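Local coordinates for protein terminal oxygenase component of carbazole (Janthinobacterium sp., PDB 7BUG) that dioxygenates carbazole at its angular (C-9a) and adjacent (C-1) positions, serving as the terminal Rieske-type non-haem iron oxygenase of carbazole 1,9a-dioxygenase, at residues G162-I167 against Y295-L300; V269-P274 against M281-Y286; A199-F204 against P237-T242; G254-A259 against F275-M280. All coordinates share one frame; numbering follows the deposited sequence.

Interaction 1: G162-I167 against Y295-L300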
loop_
_atom_site.group_PDB
_atom_site.type_symbol
_atom_site.label_atom_id
_atom_site.label_comp_id
_atom_site.label_asym_id
_atom_site.label_seq_id
_atom_site.Cartn_x
_atom_site.Cartn_y
_atom_site.Cartn_z
ATOM N N GLY A 162 -29.652 -17.059 -8.386
ATOM C CA GLY A 162 -28.211 -16.987 -8.113
ATOM C C GLY A 162 -27.809 -16.166 -6.928
ATOM O O GLY A 162 -28.641 -15.662 -6.129
ATOM N N LYS A 163 -26.506 -15.965 -6.869
ATOM C CA LYS A 163 -25.830 -15.162 -5.849
ATOM C C LYS A 163 -24.584 -14.529 -6.485
ATOM O O LYS A 163 -23.976 -15.181 -7.340
ATOM C CB LYS A 163 -25.412 -16.111 -4.725
ATOM C CG LYS A 163 -24.809 -15.403 -3.557
ATOM C CD LYS A 163 -24.300 -16.350 -2.529
ATOM C CE LYS A 163 -23.498 -15.562 -1.532
ATOM N NZ LYS A 163 -22.774 -16.503 -0.670
ATOM N N ASN A 164 -24.228 -13.340 -6.058
ATOM C CA ASN A 164 -23.060 -12.594 -6.596
ATOM C C ASN A 164 -22.270 -12.095 -5.392
ATOM O O ASN A 164 -22.901 -11.713 -4.340
ATOM C CB ASN A 164 -23.492 -11.449 -7.515
ATOM C CG ASN A 164 -22.337 -10.833 -8.292
ATOM O OD1 ASN A 164 -21.301 -11.512 -8.465
ATOM N ND2 ASN A 164 -22.530 -9.592 -8.737
ATOM N N GLN A 165 -20.960 -12.138 -5.478
ATOM C CA GLN A 165 -20.122 -11.453 -4.465
ATOM C C GLN A 165 -18.779 -11.090 -5.080
ATOM O O GLN A 165 -18.447 -11.544 -6.178
ATOM C CB GLN A 165 -19.969 -12.314 -3.227
ATOM C CG GLN A 165 -19.207 -13.557 -3.506
ATOM C CD GLN A 165 -19.341 -14.548 -2.371
ATOM O OE1 GLN A 165 -19.982 -15.586 -2.485
ATOM N NE2 GLN A 165 -18.649 -14.227 -1.298
ATOM N N ILE A 166 -18.084 -10.231 -4.393
ATOM C CA ILE A 166 -16.764 -9.711 -4.851
ATOM C C ILE A 166 -15.706 -10.521 -4.117
ATOM O O ILE A 166 -15.763 -10.599 -2.860
ATOM C CB ILE A 166 -16.635 -8.217 -4.579
ATOM C CG1 ILE A 166 -17.657 -7.446 -5.419
ATOM C CG2 ILE A 166 -15.232 -7.715 -4.830
ATOM C CD1 ILE A 166 -17.680 -5.978 -5.130
ATOM N N ILE A 167 -14.772 -11.069 -4.870
ATOM C CA ILE A 167 -13.722 -11.975 -4.359
ATOM C C ILE A 167 -12.368 -11.379 -4.713
ATOM O O ILE A 167 -12.163 -11.010 -5.866
ATOM C CB ILE A 167 -13.865 -13.405 -4.888
ATOM C CG1 ILE A 167 -15.238 -14.014 -4.595
ATOM C CG2 ILE A 167 -12.743 -14.304 -4.362
ATOM C CD1 ILE A 167 -15.646 -14.028 -3.156
ATOM N N TYR A 295 -15.965 -10.556 -9.742
ATOM C CA TYR A 295 -17.309 -10.991 -9.294
ATOM C C TYR A 295 -17.422 -12.505 -9.470
ATOM O O TYR A 295 -17.085 -13.060 -10.501
ATOM C CB TYR A 295 -18.461 -10.400 -10.098
ATOM C CG TYR A 295 -18.703 -8.940 -9.969
ATOM C CD1 TYR A 295 -19.292 -8.478 -8.807
ATOM C CD2 TYR A 295 -18.401 -8.034 -10.983
ATOM C CE1 TYR A 295 -19.532 -7.141 -8.631
ATOM C CE2 TYR A 295 -18.637 -6.683 -10.815
ATOM C CZ TYR A 295 -19.247 -6.251 -9.646
ATOM O OH TYR A 295 -19.517 -4.934 -9.385
ATOM N N TYR A 296 -17.837 -13.204 -8.432
ATOM C CA TYR A 296 -18.150 -14.643 -8.490
ATOM C C TYR A 296 -19.658 -14.716 -8.629
ATOM O O TYR A 296 -20.439 -14.549 -7.631
ATOM C CB TYR A 296 -17.576 -15.350 -7.265
ATOM C CG TYR A 296 -17.912 -16.811 -7.211
ATOM C CD1 TYR A 296 -17.927 -17.626 -8.328
ATOM C CD2 TYR A 296 -18.102 -17.443 -5.979
ATOM C CE1 TYR A 296 -18.199 -18.978 -8.257
ATOM C CE2 TYR A 296 -18.315 -18.803 -5.891
ATOM C CZ TYR A 296 -18.405 -19.589 -7.024
ATOM O OH TYR A 296 -18.695 -20.949 -6.993
ATOM N N PHE A 297 -20.093 -14.813 -9.879
ATOM C CA PHE A 297 -21.499 -14.644 -10.251
ATOM C C PHE A 297 -22.070 -16.040 -10.464
ATOM O O PHE A 297 -21.801 -16.693 -11.486
ATOM C CB PHE A 297 -21.621 -13.718 -11.469
ATOM C CG PHE A 297 -23.039 -13.314 -11.800
ATOM C CD1 PHE A 297 -23.881 -14.094 -12.557
ATOM C CD2 PHE A 297 -23.487 -12.079 -11.419
ATOM C CE1 PHE A 297 -25.164 -13.662 -12.857
ATOM C CE2 PHE A 297 -24.773 -11.624 -11.702
ATOM C CZ PHE A 297 -25.603 -12.431 -12.441
ATOM N N GLN A 298 -22.742 -16.555 -9.426
ATOM C CA GLN A 298 -23.105 -17.980 -9.357
ATOM C C GLN A 298 -24.600 -18.097 -9.719
ATOM O O GLN A 298 -25.399 -17.258 -9.187
ATOM C CB GLN A 298 -22.989 -18.488 -7.918
ATOM C CG GLN A 298 -21.598 -18.714 -7.390
ATOM C CD GLN A 298 -21.706 -19.022 -5.900
ATOM O OE1 GLN A 298 -22.258 -18.235 -5.135
ATOM N NE2 GLN A 298 -21.267 -20.209 -5.526
ATOM N N THR A 299 -24.967 -19.038 -10.584
ATOM C CA THR A 299 -26.381 -19.306 -10.925
ATOM C C THR A 299 -26.639 -20.808 -10.922
ATOM O O THR A 299 -25.736 -21.580 -11.192
ATOM C CB THR A 299 -26.815 -18.730 -12.284
ATOM O OG1 THR A 299 -26.223 -19.491 -13.329
ATOM C CG2 THR A 299 -26.462 -17.260 -12.446
ATOM N N LEU A 300 -27.859 -21.179 -10.514
ATOM C CA LEU A 300 -28.369 -22.546 -10.688
ATOM C C LEU A 300 -29.588 -22.443 -11.596
ATOM O O LEU A 300 -30.430 -21.533 -11.400
ATOM C CB LEU A 300 -28.779 -23.158 -9.343
ATOM C CG LEU A 300 -27.647 -23.301 -8.323
ATOM C CD1 LEU A 300 -28.207 -23.901 -7.024
ATOM C CD2 LEU A 300 -26.546 -24.174 -8.865
#
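The amide of Asn164 is wedged between the rings of Tyr295 and Phe297, at 43° to the first and 64° to the second. Its ND2 lies 3.4 Å from Tyr295 CD1. With CG anti to the backbone N (chi1 -169°), CG itself is set against Phe297 CD2, 3.6 Å away. Ile166 runs alongside Tyr295, its CG1 3.7 Å from CE1 of that ring. On the other side of the sheet, one face of the Tyr296 ring carries CG of Gln298, offset toward the rim. CG1 of Ile167 packs on Tyr296 CB. This is the antiparallel pairing of an edge strand with its neighbour in the seven-stranded sheet of the catalytic domain. Lys163 and Gln298 form a hydrogen-bonded pair, with Gln298 N 2.8 Å from Lys163 O. The aliphatic chain of Lys163 runs beside Gln298 before NZ reaches a salt bridge with Glu327, and Gln298 NE2 bonds to Leu326 O. Arg337 makes a cation-pi contact with the Tyr296 ring.

Interaction 2: V269-P274 against M281-Y286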
loop_
_atom_site.group_PDB
_atom_site.type_symbol
_atom_site.label_atom_id
_atom_site.label_comp_id
_atom_site.label_asym_id
_atom_site.label_seq_id
_atom_site.Cartn_x
_atom_site.Cartn_y
_atom_site.Cartn_z
ATOM N N VAL A 269 -16.893 -18.604 -18.009
ATOM C CA VAL A 269 -18.132 -19.089 -17.379
ATOM C C VAL A 269 -18.115 -20.609 -17.457
ATOM O O VAL A 269 -17.898 -21.202 -18.545
ATOM C CB VAL A 269 -19.427 -18.487 -17.949
ATOM C CG1 VAL A 269 -19.493 -18.555 -19.446
ATOM C CG2 VAL A 269 -20.638 -19.157 -17.380
ATOM N N LEU A 270 -18.321 -21.215 -16.296
ATOM C CA LEU A 270 -18.339 -22.677 -16.100
ATOM C C LEU A 270 -19.789 -23.163 -16.108
ATOM O O LEU A 270 -20.687 -22.552 -15.488
ATOM C CB LEU A 270 -17.685 -22.991 -14.753
ATOM C CG LEU A 270 -17.471 -24.470 -14.416
ATOM C CD1 LEU A 270 -16.264 -25.021 -15.164
ATOM C CD2 LEU A 270 -17.288 -24.669 -12.919
ATOM N N LYS A 271 -20.005 -24.310 -16.749
ATOM C CA LYS A 271 -21.273 -25.058 -16.703
ATOM C C LYS A 271 -21.002 -26.445 -16.142
ATOM O O LYS A 271 -20.124 -27.152 -16.657
ATOM C CB LYS A 271 -21.871 -25.146 -18.100
ATOM C CG LYS A 271 -23.155 -25.961 -18.142
ATOM C CD LYS A 271 -23.740 -26.075 -19.524
ATOM C CE LYS A 271 -24.865 -27.071 -19.583
ATOM N NZ LYS A 271 -25.458 -27.148 -20.936
ATOM N N VAL A 272 -21.761 -26.793 -15.109
ATOM C CA VAL A 272 -21.659 -28.144 -14.496
ATOM C C VAL A 272 -23.051 -28.755 -14.485
ATOM O O VAL A 272 -23.976 -28.160 -13.913
ATOM C CB VAL A 272 -21.093 -28.095 -13.072
ATOM C CG1 VAL A 272 -20.933 -29.509 -12.503
ATOM C CG2 VAL A 272 -19.810 -27.304 -12.974
ATOM N N ASN A 273 -23.173 -29.874 -15.171
ATOM C CA ASN A 273 -24.483 -30.501 -15.438
ATOM C C ASN A 273 -24.413 -31.990 -15.157
ATOM O O ASN A 273 -23.591 -32.675 -15.772
ATOM C CB ASN A 273 -24.861 -30.357 -16.911
ATOM C CG ASN A 273 -26.258 -30.869 -17.163
ATOM O OD1 ASN A 273 -27.113 -30.844 -16.282
ATOM N ND2 ASN A 273 -26.496 -31.307 -18.374
ATOM N N PRO A 274 -25.264 -32.532 -14.264
ATOM C CA PRO A 274 -26.122 -31.758 -13.379
ATOM C C PRO A 274 -25.357 -31.381 -12.097
ATOM O O PRO A 274 -24.381 -31.993 -11.755
ATOM C CB PRO A 274 -27.284 -32.745 -13.118
ATOM C CG PRO A 274 -26.652 -34.098 -13.143
ATOM C CD PRO A 274 -25.474 -33.979 -14.089
ATOM N N MET A 281 -28.666 -27.510 -12.990
ATOM C CA MET A 281 -27.287 -27.307 -13.448
ATOM C C MET A 281 -26.729 -26.006 -12.883
ATOM O O MET A 281 -27.487 -25.184 -12.413
ATOM C CB MET A 281 -27.168 -27.330 -14.972
ATOM C CG MET A 281 -28.118 -26.482 -15.693
ATOM S SD MET A 281 -28.139 -26.951 -17.486
ATOM C CE MET A 281 -29.255 -28.356 -17.493
ATOM N N GLN A 282 -25.407 -25.932 -12.821
ATOM C CA GLN A 282 -24.762 -24.735 -12.260
ATOM C C GLN A 282 -24.040 -23.981 -13.377
ATOM O O GLN A 282 -23.286 -24.599 -14.117
ATOM C CB GLN A 282 -23.869 -25.139 -11.093
ATOM C CG GLN A 282 -23.182 -23.970 -10.426
ATOM C CD GLN A 282 -22.759 -24.202 -8.988
ATOM O OE1 GLN A 282 -23.272 -25.109 -8.328
ATOM N NE2 GLN A 282 -21.823 -23.391 -8.488
ATOM N N PHE A 283 -24.267 -22.681 -13.455
ATOM C CA PHE A 283 -23.494 -21.817 -14.375
ATOM C C PHE A 283 -22.862 -20.724 -13.524
ATOM O O PHE A 283 -23.572 -20.018 -12.795
ATOM C CB PHE A 283 -24.390 -21.195 -15.445
ATOM C CG PHE A 283 -25.397 -22.069 -16.160
ATOM C CD1 PHE A 283 -26.690 -22.227 -15.661
ATOM C CD2 PHE A 283 -25.082 -22.691 -17.364
ATOM C CE1 PHE A 283 -27.636 -22.972 -16.360
ATOM C CE2 PHE A 283 -26.041 -23.414 -18.063
ATOM C CZ PHE A 283 -27.320 -23.522 -17.575
ATOM N N GLU A 284 -21.540 -20.581 -13.576
ATOM C CA GLU A 284 -20.912 -19.564 -12.734
ATOM C C GLU A 284 -19.859 -18.813 -13.564
ATOM O O GLU A 284 -19.030 -19.406 -14.266
ATOM C CB GLU A 284 -20.377 -20.159 -11.421
ATOM C CG GLU A 284 -19.341 -21.204 -11.605
ATOM C CD GLU A 284 -18.789 -21.702 -10.255
ATOM O OE1 GLU A 284 -19.616 -21.763 -9.306
ATOM O OE2 GLU A 284 -17.590 -21.919 -10.146
ATOM N N TRP A 285 -19.898 -17.501 -13.410
ATOM C CA TRP A 285 -18.953 -16.585 -14.068
ATOM C C TRP A 285 -17.913 -16.122 -13.047
ATOM O O TRP A 285 -18.272 -15.924 -11.854
ATOM C CB TRP A 285 -19.671 -15.371 -14.627
ATOM C CG TRP A 285 -20.436 -15.559 -15.904
ATOM C CD1 TRP A 285 -20.022 -15.072 -17.100
ATOM C CD2 TRP A 285 -21.723 -16.171 -16.142
ATOM N NE1 TRP A 285 -20.961 -15.297 -18.071
ATOM C CE2 TRP A 285 -22.007 -15.986 -17.516
ATOM C CE3 TRP A 285 -22.661 -16.834 -15.342
ATOM C CZ2 TRP A 285 -23.183 -16.455 -18.098
ATOM C CZ3 TRP A 285 -23.841 -17.272 -15.930
ATOM C CH2 TRP A 285 -24.073 -17.085 -17.289
ATOM N N TYR A 286 -16.754 -15.780 -13.566
ATOM C CA TYR A 286 -15.645 -15.147 -12.850
ATOM C C TYR A 286 -15.317 -13.864 -13.593
ATOM O O TYR A 286 -14.513 -13.864 -14.555
ATOM C CB TYR A 286 -14.489 -16.116 -12.762
ATOM C CG TYR A 286 -14.895 -17.547 -12.544
ATOM C CD1 TYR A 286 -15.233 -18.040 -11.279
ATOM C CD2 TYR A 286 -15.023 -18.399 -13.623
ATOM C CE1 TYR A 286 -15.596 -19.368 -11.117
ATOM C CE2 TYR A 286 -15.405 -19.719 -13.468
ATOM C CZ TYR A 286 -15.693 -20.211 -12.210
ATOM O OH TYR A 286 -16.054 -21.556 -12.194
#
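Val269 sits over one face of the Trp285 indole, its CB 3.4 Å from the centroid of the five-membered ring, a CH-pi contact almost on the ring normal. CG2, anti to the backbone N, also lies over the indole, 3.4 Å from Trp285 CD2. An alanine in place of Trp285 would probably leave a gap beside Val269 and let its methyl groups shift. On the same face of the sheet, the extended chain of Lys271 lies beside Phe283, CD 3.8 Å from CE2, and NZ goes on to Pro151 O. On the sheet face of Leu270 and Glu284, Tyr286 OH is 3.4 Å from Leu270 CB and donates to the anti lone pair of Glu284 OE2 at 2.6 Å. Glu284 OE1 receives Gln282 NE2 from above the carboxylate plane and is also bonded to Tyr296 OH, so three groups hold the buried carboxylate. The side chain of Glu284 is about 6 Å from the iron(II) ion. Phe153 meets Trp285 and Phe283 edge-to-face. Backbone bonds pairing Leu270 with Glu284 and Val272 with Gln282 fix the register of an antiparallel beta hairpin in the catalytic-domain sheet.

Interaction 3: A199-F204 against P237-T242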
loop_
_atom_site.group_PDB
_atom_site.type_symbol
_atom_site.label_atom_id
_atom_site.label_comp_id
_atom_site.label_asym_id
_atom_site.label_seq_id
_atom_site.Cartn_x
_atom_site.Cartn_y
_atom_site.Cartn_z
ATOM N N ALA A 199 -22.038 -38.863 -4.921
ATOM C CA ALA A 199 -20.788 -39.531 -5.324
ATOM C C ALA A 199 -19.775 -38.416 -5.587
ATOM O O ALA A 199 -19.989 -37.595 -6.497
ATOM C CB ALA A 199 -20.986 -40.373 -6.550
ATOM N N LEU A 200 -18.740 -38.304 -4.776
ATOM C CA LEU A 200 -17.660 -37.340 -5.105
ATOM C C LEU A 200 -16.352 -38.063 -4.877
ATOM O O LEU A 200 -16.002 -38.333 -3.728
ATOM C CB LEU A 200 -17.770 -36.099 -4.216
ATOM C CG LEU A 200 -16.865 -34.940 -4.642
ATOM C CD1 LEU A 200 -17.456 -34.242 -5.870
ATOM C CD2 LEU A 200 -16.644 -33.945 -3.503
ATOM N N PRO A 201 -15.608 -38.398 -5.944
ATOM C CA PRO A 201 -14.273 -38.961 -5.777
ATOM C C PRO A 201 -13.282 -37.879 -5.320
ATOM O O PRO A 201 -13.640 -36.712 -5.363
ATOM C CB PRO A 201 -13.834 -39.418 -7.166
ATOM C CG PRO A 201 -14.798 -38.752 -8.145
ATOM C CD PRO A 201 -15.991 -38.251 -7.356
ATOM N N LEU A 202 -12.128 -38.307 -4.815
ATOM C CA LEU A 202 -10.994 -37.421 -4.461
ATOM C C LEU A 202 -10.410 -36.832 -5.738
ATOM O O LEU A 202 -9.856 -35.708 -5.661
ATOM C CB LEU A 202 -9.920 -38.218 -3.718
ATOM C CG LEU A 202 -10.392 -38.855 -2.417
ATOM C CD1 LEU A 202 -9.237 -39.569 -1.758
ATOM C CD2 LEU A 202 -11.034 -37.838 -1.480
ATOM N N GLY A 203 -10.470 -37.591 -6.830
ATOM C CA GLY A 203 -9.892 -37.251 -8.137
ATOM C C GLY A 203 -10.093 -38.378 -9.133
ATOM O O GLY A 203 -10.984 -39.199 -8.885
ATOM N N PHE A 204 -9.243 -38.435 -10.160
ATOM C CA PHE A 204 -9.340 -39.359 -11.314
ATOM C C PHE A 204 -7.943 -39.766 -11.741
ATOM O O PHE A 204 -7.094 -38.895 -11.920
ATOM C CB PHE A 204 -10.002 -38.700 -12.528
ATOM C CG PHE A 204 -11.422 -38.292 -12.280
ATOM C CD1 PHE A 204 -11.708 -37.037 -11.774
ATOM C CD2 PHE A 204 -12.457 -39.175 -12.516
ATOM C CE1 PHE A 204 -13.019 -36.675 -11.509
ATOM C CE2 PHE A 204 -13.769 -38.813 -12.244
ATOM C CZ PHE A 204 -14.041 -37.566 -11.733
ATOM N N PRO A 237 -12.235 -43.043 -11.388
ATOM C CA PRO A 237 -12.400 -42.188 -10.221
ATOM C C PRO A 237 -11.627 -42.796 -9.042
ATOM O O PRO A 237 -11.594 -44.033 -8.935
ATOM C CB PRO A 237 -13.916 -42.161 -10.015
ATOM C CG PRO A 237 -14.376 -43.491 -10.558
ATOM C CD PRO A 237 -13.469 -43.753 -11.742
ATOM N N VAL A 238 -10.980 -41.935 -8.245
ATOM C CA VAL A 238 -10.197 -42.306 -7.025
ATOM C C VAL A 238 -11.111 -42.088 -5.810
ATOM O O VAL A 238 -11.415 -40.918 -5.495
ATOM C CB VAL A 238 -8.888 -41.504 -6.901
ATOM C CG1 VAL A 238 -8.140 -41.869 -5.623
ATOM C CG2 VAL A 238 -7.976 -41.640 -8.117
ATOM N N PHE A 239 -11.588 -43.163 -5.160
ATOM C CA PHE A 239 -12.330 -43.051 -3.878
ATOM C C PHE A 239 -11.447 -43.454 -2.682
ATOM O O PHE A 239 -11.859 -43.152 -1.574
ATOM C CB PHE A 239 -13.622 -43.874 -3.915
ATOM C CG PHE A 239 -14.672 -43.310 -4.824
ATOM C CD1 PHE A 239 -14.670 -43.602 -6.171
ATOM C CD2 PHE A 239 -15.671 -42.500 -4.320
ATOM C CE1 PHE A 239 -15.650 -43.092 -7.007
ATOM C CE2 PHE A 239 -16.631 -41.967 -5.160
ATOM C CZ PHE A 239 -16.627 -42.279 -6.499
ATOM N N GLU A 240 -10.316 -44.130 -2.881
ATOM C CA GLU A 240 -9.429 -44.511 -1.751
ATOM C C GLU A 240 -8.076 -43.821 -1.924
ATOM O O GLU A 240 -7.235 -44.294 -2.744
ATOM C CB GLU A 240 -9.337 -46.031 -1.631
ATOM C CG GLU A 240 -10.564 -46.645 -0.982
ATOM C CD GLU A 240 -10.453 -48.154 -0.821
ATOM O OE1 GLU A 240 -10.091 -48.610 0.285
ATOM O OE2 GLU A 240 -10.694 -48.867 -1.812
ATOM N N GLY A 241 -7.868 -42.758 -1.142
ATOM C CA GLY A 241 -6.580 -42.047 -1.104
ATOM C C GLY A 241 -5.557 -42.806 -0.270
ATOM O O GLY A 241 -5.888 -43.106 0.890
ATOM N N THR A 242 -4.407 -43.090 -0.873
ATOM C CA THR A 242 -3.316 -43.897 -0.273
ATOM C C THR A 242 -2.045 -43.067 -0.161
ATOM O O THR A 242 -1.738 -42.300 -1.085
ATOM C CB THR A 242 -3.115 -45.191 -1.067
ATOM O OG1 THR A 242 -2.539 -44.843 -2.327
ATOM C CG2 THR A 242 -4.428 -45.914 -1.243
#
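Two backbone hydrogen bonds tie Val238 to the 199-204 segment. Leu202 N donates to Val238 O at 2.8 Å, nearly along the C=O axis although the angle at its hydrogen is 143°. Val238 N donates to Gly203 O, also at 2.8 Å; this bond is almost straight at hydrogen (176°), but the donor stands above the carbonyl plane. Gly203 N, by contrast, is buried here without a polar partner in the model.

The aromatic contacts involve both prolines. Pro201 lies over one face of the Phe239 ring, with CB 4.1 Å from the ring centroid in a CH-pi contact and CA offset toward the rim. Phe239 CG is anti to its own carbonyl carbon (chi1 -70°), and the ring beyond it returns to Pro201 even though the bond to CB sets out away from the other segment. Pro237 meets the Phe204 ring obliquely, CA 3.8 Å from CD2.

In the aliphatic contact between the prolines, Pro201 CB and Pro237 CB are 4.0 Å apart. Leu202 reaches farther along the partner segment, where its CD1 packs against the backbone of Gly241, 3.5 Å from Gly241 N.

Strand 203-205 thus flanks strand 236-243 at the edge of a small three-stranded antiparallel sheet, with strand 246-250 on the other side. Tyr253 meets the Phe239 ring, Leu200 packs on the iron ligand His187, and Leu108 of the second subunit packs on Val238.

Interaction 4: G254-A259 against F275-M280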
loop_
_atom_site.group_PDB
_atom_site.type_symbol
_atom_site.label_atom_id
_atom_site.label_comp_id
_atom_site.label_asym_id
_atom_site.label_seq_id
_atom_site.Cartn_x
_atom_site.Cartn_y
_atom_site.Cartn_z
ATOM N N GLY A 254 -21.822 -41.899 -1.867
ATOM C CA GLY A 254 -23.250 -41.554 -1.990
ATOM C C GLY A 254 -23.814 -42.061 -3.309
ATOM O O GLY A 254 -23.043 -42.608 -4.118
ATOM N N GLU A 255 -25.117 -41.892 -3.528
ATOM C CA GLU A 255 -25.853 -42.517 -4.658
ATOM C C GLU A 255 -25.997 -41.532 -5.828
ATOM O O GLU A 255 -26.006 -42.028 -6.973
ATOM C CB GLU A 255 -27.182 -43.078 -4.138
ATOM C CG GLU A 255 -26.988 -44.385 -3.374
ATOM C CD GLU A 255 -27.994 -44.724 -2.279
ATOM O OE1 GLU A 255 -28.425 -43.805 -1.544
ATOM O OE2 GLU A 255 -28.335 -45.923 -2.150
ATOM N N LYS A 256 -26.085 -40.217 -5.559
ATOM C CA LYS A 256 -26.469 -39.163 -6.545
ATOM C C LYS A 256 -25.263 -38.885 -7.437
ATOM O O LYS A 256 -24.256 -38.403 -6.911
ATOM C CB LYS A 256 -26.940 -37.861 -5.895
ATOM C CG LYS A 256 -28.433 -37.762 -5.651
ATOM C CD LYS A 256 -28.828 -36.850 -4.554
ATOM C CE LYS A 256 -30.317 -36.681 -4.456
ATOM N NZ LYS A 256 -30.679 -35.626 -3.500
ATOM N N ILE A 257 -25.354 -39.274 -8.701
ATOM C CA ILE A 257 -24.344 -38.966 -9.750
ATOM C C ILE A 257 -24.567 -37.526 -10.221
ATOM O O ILE A 257 -25.687 -37.213 -10.645
ATOM C CB ILE A 257 -24.399 -39.966 -10.913
ATOM C CG1 ILE A 257 -24.194 -41.406 -10.424
ATOM C CG2 ILE A 257 -23.390 -39.584 -11.988
ATOM C CD1 ILE A 257 -24.239 -42.425 -11.539
ATOM N N VAL A 258 -23.545 -36.678 -10.101
ATOM C CA VAL A 258 -23.600 -35.254 -10.549
ATOM C C VAL A 258 -22.363 -34.968 -11.407
ATOM O O VAL A 258 -21.430 -35.800 -11.486
ATOM C CB VAL A 258 -23.720 -34.257 -9.373
ATOM C CG1 VAL A 258 -25.034 -34.408 -8.637
ATOM C CG2 VAL A 258 -22.535 -34.359 -8.432
ATOM N N ALA A 259 -22.384 -33.822 -12.090
ATOM C CA ALA A 259 -21.228 -33.268 -12.812
ATOM C C ALA A 259 -20.711 -34.213 -13.899
ATOM O O ALA A 259 -19.497 -34.266 -14.065
ATOM C CB ALA A 259 -20.156 -32.909 -11.833
ATOM N N PHE A 275 -25.830 -30.364 -11.400
ATOM C CA PHE A 275 -25.251 -29.912 -10.112
ATOM C C PHE A 275 -26.114 -28.817 -9.543
ATOM O O PHE A 275 -26.623 -28.033 -10.335
ATOM C CB PHE A 275 -23.846 -29.350 -10.306
ATOM C CG PHE A 275 -23.037 -29.422 -9.038
ATOM C CD1 PHE A 275 -22.421 -30.607 -8.679
ATOM C CD2 PHE A 275 -22.940 -28.317 -8.207
ATOM C CE1 PHE A 275 -21.725 -30.681 -7.483
ATOM C CE2 PHE A 275 -22.238 -28.403 -7.008
ATOM C CZ PHE A 275 -21.657 -29.597 -6.657
ATOM N N PRO A 276 -26.349 -28.699 -8.212
ATOM C CA PRO A 276 -25.837 -29.626 -7.172
ATOM C C PRO A 276 -26.754 -30.836 -6.893
ATOM O O PRO A 276 -26.506 -31.619 -5.959
ATOM C CB PRO A 276 -25.828 -28.678 -5.968
ATOM C CG PRO A 276 -27.087 -27.871 -6.182
ATOM C CD PRO A 276 -26.992 -27.518 -7.641
ATOM N N ASN A 277 -27.749 -31.007 -7.759
ATOM C CA ASN A 277 -28.761 -32.107 -7.723
ATOM C C ASN A 277 -28.988 -32.588 -9.152
ATOM O O ASN A 277 -28.732 -31.853 -10.113
ATOM C CB ASN A 277 -30.006 -31.634 -6.994
ATOM C CG ASN A 277 -30.796 -32.762 -6.360
ATOM O OD1 ASN A 277 -30.224 -33.565 -5.635
ATOM N ND2 ASN A 277 -32.086 -32.827 -6.658
ATOM N N PRO A 278 -29.409 -33.860 -9.383
ATOM C CA PRO A 278 -29.515 -34.377 -10.748
ATOM C C PRO A 278 -30.497 -33.646 -11.673
ATOM O O PRO A 278 -30.407 -33.897 -12.851
ATOM C CB PRO A 278 -29.875 -35.863 -10.541
ATOM C CG PRO A 278 -29.241 -36.161 -9.191
ATOM C CD PRO A 278 -29.576 -34.936 -8.379
ATOM N N ASP A 279 -31.373 -32.786 -11.135
ATOM C CA ASP A 279 -32.474 -32.098 -11.842
ATOM C C ASP A 279 -32.080 -30.650 -12.170
ATOM O O ASP A 279 -32.910 -29.882 -12.753
ATOM C CB ASP A 279 -33.747 -32.180 -10.993
ATOM C CG ASP A 279 -33.641 -31.424 -9.670
ATOM O OD1 ASP A 279 -32.551 -31.428 -9.086
ATOM O OD2 ASP A 279 -34.650 -30.792 -9.248
ATOM N N MET A 280 -30.858 -30.247 -11.834
ATOM C CA MET A 280 -30.493 -28.824 -12.044
ATOM C C MET A 280 -29.062 -28.712 -12.571
ATOM O O MET A 280 -28.347 -29.708 -12.634
ATOM C CB MET A 280 -30.748 -28.016 -10.772
ATOM C CG MET A 280 -29.898 -28.323 -9.612
ATOM S SD MET A 280 -30.728 -27.768 -8.034
ATOM C CE MET A 280 -31.364 -26.161 -8.394
#
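Lys256 and Asn277 make the polar part of a loop-to-loop contact, while Val258 and Phe275 make its apolar part. The segments lie in the loop between strands 246-250 and 261-265 and in the one between strands 269-273 and 281-288. Lys256 NZ donates to Asn277 OD1 at 3.0 Å, in the carbonyl plane and on a lone pair. The lysine chain is extended beyond CG, and its CE also approaches OD1, at 3.3 Å. Nearer the backbone, Lys256 CG lies 4.0 Å from Pro278 CG, the two side chains crossing at about a right angle. Asn196 has bonds to both partners, accepting from Lys256 NZ through OD1 and donating to Asn277 OD1 through ND2. An alanine in place of Lys256 would probably leave Asn277 OD1 without its cationic partner and Pro278 less well covered.

The second loop connects the strands of a beta hairpin and contains a type I beta turn from Asn277 to Met280, in which Met280 N donates to Asn277 O. Within this turn, Asn277 ND2 donates to Asp279 OD1 at 2.8 Å, from above the carboxylate plane, so both ends of the asparagine amide are held.

Val258 CG2 lies at the edge of the Phe275 ring, near its plane and 3.8 Å from CD1. It occupies the position between the backbone N and the carbonyl carbon, while CG1 is 4.1 Å from Pro276 O. Phe329 also meets the Phe275 ring, and Leu192 of helix 191-195 packs on it.

In the fold
All four contacts belong to the Homotrimeric ring hydroxylase region. Interactions 1 and 2, with centres 11 Å apart, share the seven-stranded sheet, where strands 281-288 and 293-303 are neighbours; Thr299 OG1 to Phe283 O joins them. Interaction 4, its centre about 13 Å from that of interaction 2, alternates with it along the chain and continues it into the loops through Pro274 O and Ala259 N. Interaction 3 precedes both in the chain and lies in the small sheet, its centre about 16 Å from that of interaction 4 and linked to it through Ala199 N and Lys256 O. Interaction 1 spans the other three, bringing strand 158-167 beside strand 293-303, where the Tyr296 side chain is about 5 Å from that of the iron ligand Asp333.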